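Local coordinates for uncharacterized protein McrA (Streptomyces coelicolor, PDB 5ZMO) that recognises the sulfur of phosphorothioated DNA through this sulfur-binding domain of a type IV restriction endonuclease, at residues P104-E107 with S108-A111; H146-P149 with A150-E154. One frame throughout, in Å; residues are numbered along the deposited sequence.

Contact 1: P104-E107 with S108-A111. With nucleotides of chain C.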
# COMPACT_ATOMS: atom_id res chain seq x y z
N PRO A 104 3.60 -13.72 7.42
CA PRO A 104 4.95 -13.95 7.73
C PRO A 104 5.37 -13.27 9.04
O PRO A 104 4.82 -12.22 9.46
CB PRO A 104 5.70 -13.27 6.57
CG PRO A 104 4.78 -12.20 6.09
CD PRO A 104 3.41 -12.72 6.34
N THR A 105 6.32 -13.89 9.71
CA THR A 105 6.89 -13.26 10.92
C THR A 105 7.65 -12.03 10.48
O THR A 105 8.26 -12.01 9.41
CB THR A 105 7.88 -14.16 11.67
OG1 THR A 105 8.94 -14.52 10.77
CG2 THR A 105 7.21 -15.46 12.19
N LEU A 106 7.65 -11.02 11.36
CA LEU A 106 8.51 -9.86 11.15
C LEU A 106 9.98 -10.30 11.05
O LEU A 106 10.75 -9.74 10.27
CB LEU A 106 8.34 -8.82 12.25
CG LEU A 106 9.14 -7.53 12.08
CD1 LEU A 106 8.74 -6.88 10.78
CD2 LEU A 106 8.78 -6.50 13.14
N GLU A 107 10.36 -11.31 11.84
CA GLU A 107 11.76 -11.77 11.79
C GLU A 107 12.18 -12.30 10.38
O GLU A 107 13.29 -11.99 9.88
CB GLU A 107 12.00 -12.84 12.83
CG GLU A 107 13.34 -13.58 12.71
CD GLU A 107 13.33 -14.86 13.50
OE1 GLU A 107 13.14 -15.95 12.89
OE2 GLU A 107 13.47 -14.77 14.74
N SER A 108 11.27 -13.06 9.75
CA SER A 108 11.52 -13.63 8.41
C SER A 108 11.41 -12.58 7.33
O SER A 108 12.14 -12.66 6.35
CB SER A 108 10.65 -14.86 8.08
OG SER A 108 9.25 -14.61 7.77
N LEU A 109 10.53 -11.58 7.50
CA LEU A 109 10.53 -10.40 6.56
C LEU A 109 11.84 -9.68 6.62
O LEU A 109 12.41 -9.26 5.57
CB LEU A 109 9.38 -9.39 6.87
CG LEU A 109 7.97 -9.62 6.45
CD1 LEU A 109 7.08 -8.54 7.02
CD2 LEU A 109 7.86 -9.67 4.93
N ASN A 110 12.35 -9.46 7.84
CA ASN A 110 13.61 -8.72 7.97
C ASN A 110 14.76 -9.53 7.39
O ASN A 110 15.62 -8.99 6.70
CB ASN A 110 13.86 -8.30 9.45
CG ASN A 110 13.04 -7.05 9.89
OD1 ASN A 110 12.54 -6.23 9.10
ND2 ASN A 110 12.94 -6.89 11.19
N ALA A 111 14.78 -10.82 7.68
CA ALA A 111 15.89 -11.71 7.22
C ALA A 111 15.92 -11.94 5.72
O ALA A 111 16.95 -11.80 5.12
CB ALA A 111 15.83 -13.06 7.94
P DC C 2 7.20 -12.02 14.84
OP1 DC C 2 8.64 -11.82 14.47
OP2 DC C 2 6.20 -11.64 13.86
O5' DC C 2 6.84 -13.46 15.48
C5' DC C 2 7.70 -14.11 16.48
C4' DC C 2 7.03 -15.18 17.33
O4' DC C 2 6.40 -14.66 18.53
C3' DC C 2 5.97 -16.08 16.70
O3' DC C 2 5.99 -17.38 17.30
C2' DC C 2 4.66 -15.47 17.17
C1' DC C 2 4.99 -14.94 18.56
N1 DC C 2 4.31 -13.67 18.88
C2 DC C 2 3.45 -13.55 19.99
O2 DC C 2 3.15 -14.58 20.65
N3 DC C 2 2.93 -12.34 20.29
C4 DC C 2 3.28 -11.26 19.57
N4 DC C 2 2.75 -10.08 19.88
C5 DC C 2 4.15 -11.36 18.44
C6 DC C 2 4.64 -12.56 18.15
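OG1 of T105 accepts the backbone N-H of S108 at 2.9 Å (N to OG1), with a moderately bent N-H...O angle of 151°. In the conformer given, OG of S108 lies 3.0 Å from the same OG1 and 3.2 Å from the carbonyl O of T105, which of the two takes its proton being unsettled; it also receives a weak hydrogen bond from T96 N. That carbonyl already takes the N-H of L109 in the first i to i+4 bond of the turn, nearly straight at 164°. T105 is thus the N-cap of helix 106-112: with chi1 at 57°, OG1 tucks between its own N and carbonyl carbon and faces the first turn. Replacing T105 by an alanine removes OG1 and would probably leave the S108 N-H without its capping acceptor, and the first turn less firmly closed. The next two amides at this helix start hold a DNA phosphate. L106 N gives a hydrogen bond to OP2 of nucleotide DC2 of chain C at 3.0 Å, and E107 N gives one to its OP1 at 3.2 Å, so two successive amides grip two oxygens of one group; the positive end of the helix dipole probably adds to the attraction. CB of T105 and CB of L106 lie against the same oxygens. On the side of the cap facing helix 70-83, the P104 ring meets the L109 branch point at an angle, CG to CG 4.1 Å, beside W79 and F78. Further along, CG of L106 touches the amide ND2 of N110 at 4.0 Å, while OD1 of N110 accepts from W50 NE1.

Contact 2: H146-P149 with A150-E154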
# COMPACT_ATOMS: atom_id res chain seq x y z
N HIS A 146 -11.16 11.76 3.89
CA HIS A 146 -12.13 12.69 3.34
C HIS A 146 -11.84 14.09 3.87
O HIS A 146 -11.93 15.05 3.12
CB HIS A 146 -13.55 12.25 3.72
CG HIS A 146 -14.63 13.08 3.08
ND1 HIS A 146 -15.79 13.43 3.74
CD2 HIS A 146 -14.71 13.63 1.85
CE1 HIS A 146 -16.55 14.15 2.94
NE2 HIS A 146 -15.91 14.30 1.79
N LEU A 147 -11.52 14.19 5.15
CA LEU A 147 -10.88 15.41 5.67
C LEU A 147 -9.48 15.18 5.29
O LEU A 147 -8.85 14.32 5.90
CB LEU A 147 -10.92 15.53 7.21
CG LEU A 147 -12.16 16.00 7.94
CD1 LEU A 147 -12.78 17.15 7.17
CD2 LEU A 147 -13.14 14.87 8.08
N LEU A 148 -8.99 15.94 4.32
CA LEU A 148 -7.70 15.75 3.70
C LEU A 148 -6.58 16.50 4.46
O LEU A 148 -6.39 17.73 4.29
CB LEU A 148 -7.72 16.30 2.25
CG LEU A 148 -6.40 16.23 1.46
CD1 LEU A 148 -5.81 14.82 1.31
CD2 LEU A 148 -6.66 16.84 0.10
N PRO A 149 -5.81 15.78 5.24
CA PRO A 149 -4.76 16.32 6.06
C PRO A 149 -3.74 17.17 5.31
O PRO A 149 -3.32 16.78 4.20
CB PRO A 149 -4.08 15.07 6.59
CG PRO A 149 -5.07 13.98 6.46
CD PRO A 149 -5.90 14.31 5.31
N ALA A 150 -3.33 18.31 5.89
CA ALA A 150 -2.22 19.07 5.29
C ALA A 150 -1.00 18.15 5.28
O ALA A 150 -0.71 17.40 6.24
CB ALA A 150 -1.91 20.38 6.01
N GLY A 151 -0.32 18.20 4.16
CA GLY A 151 0.85 17.41 3.97
C GLY A 151 0.61 16.09 3.28
O GLY A 151 1.57 15.47 2.84
N LEU A 152 -0.62 15.62 3.22
CA LEU A 152 -0.82 14.23 2.75
C LEU A 152 -0.39 14.10 1.28
O LEU A 152 0.38 13.21 0.93
CB LEU A 152 -2.26 13.78 2.89
CG LEU A 152 -2.49 12.29 2.59
CD1 LEU A 152 -3.50 11.69 3.55
CD2 LEU A 152 -2.94 12.08 1.15
N LEU A 153 -0.86 15.00 0.43
CA LEU A 153 -0.53 14.89 -0.99
C LEU A 153 0.96 14.94 -1.24
O LEU A 153 1.48 14.05 -1.94
CB LEU A 153 -1.25 15.98 -1.81
CG LEU A 153 -2.64 15.67 -2.38
CD1 LEU A 153 -3.44 14.73 -1.52
CD2 LEU A 153 -3.40 16.94 -2.77
N GLU A 154 1.65 15.90 -0.63
CA GLU A 154 3.11 15.97 -0.73
C GLU A 154 3.78 14.72 -0.19
O GLU A 154 4.70 14.19 -0.82
CB GLU A 154 3.68 17.23 -0.06
CG GLU A 154 3.60 18.48 -0.91
CD GLU A 154 4.40 18.38 -2.23
OE1 GLU A 154 4.01 19.07 -3.21
OE2 GLU A 154 5.39 17.61 -2.29
O HOH W 1 -2.58 17.09 1.50
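P149 to L152 form a type II beta turn, closed by the L152 N-H on the carbonyl O of P149 at 3.1 Å (N to O); the donor stands above the carbonyl plane, 43° out of it. G151 occupies the third position with a positive phi of 94°, where a CB would collide with the carbonyl O of A150, and it is also the N-cap of the helix that follows. A water extends the link: it donates to P149 O at 2.8 Å and accepts from L153 N, bridging the turn to the first helical turn. Three leucines and the proline close the apolar side. With CG anti to the backbone N (chi1 178°), L148 sends CD1 toward the start of the helix, where it meets CD1 of L153 at 3.7 Å and CD2 of L152 at 4.0 Å, crossing both side chains at about a right angle. P149 instead lies alongside L152, its ring atoms CG and CD against the L152 CD1 methyl. L152, the buried member, also packs on F145, and this turn carries the chain from helix 130-144 into helix 152-155 while L148 and L153 stay against I141 of the former and L152 and P149 pack on Y64.

How the contacts relate
From the N terminus, the chain runs through helices 9-14, 28-41, 50-63 and 70-83 before reaching contact 1, where the short strand 103-104 gives way to helix 106-112; this strand-to-helix junction lies beside helices 50-63 and 70-83, at the bound DNA. Strand 115-117 and helices 120-128 and 130-144 follow before contact 2 shapes the loop that leads into helix 152-155. Each is a local turn within one continuous segment, and contact 1 is complete before contact 2 begins, so they neither nest nor cross. Their centres lie 31 Å apart on opposite sides of the chain's centre, and the nearest atoms of contact 2 stay about 17 Å from the nucleic acid.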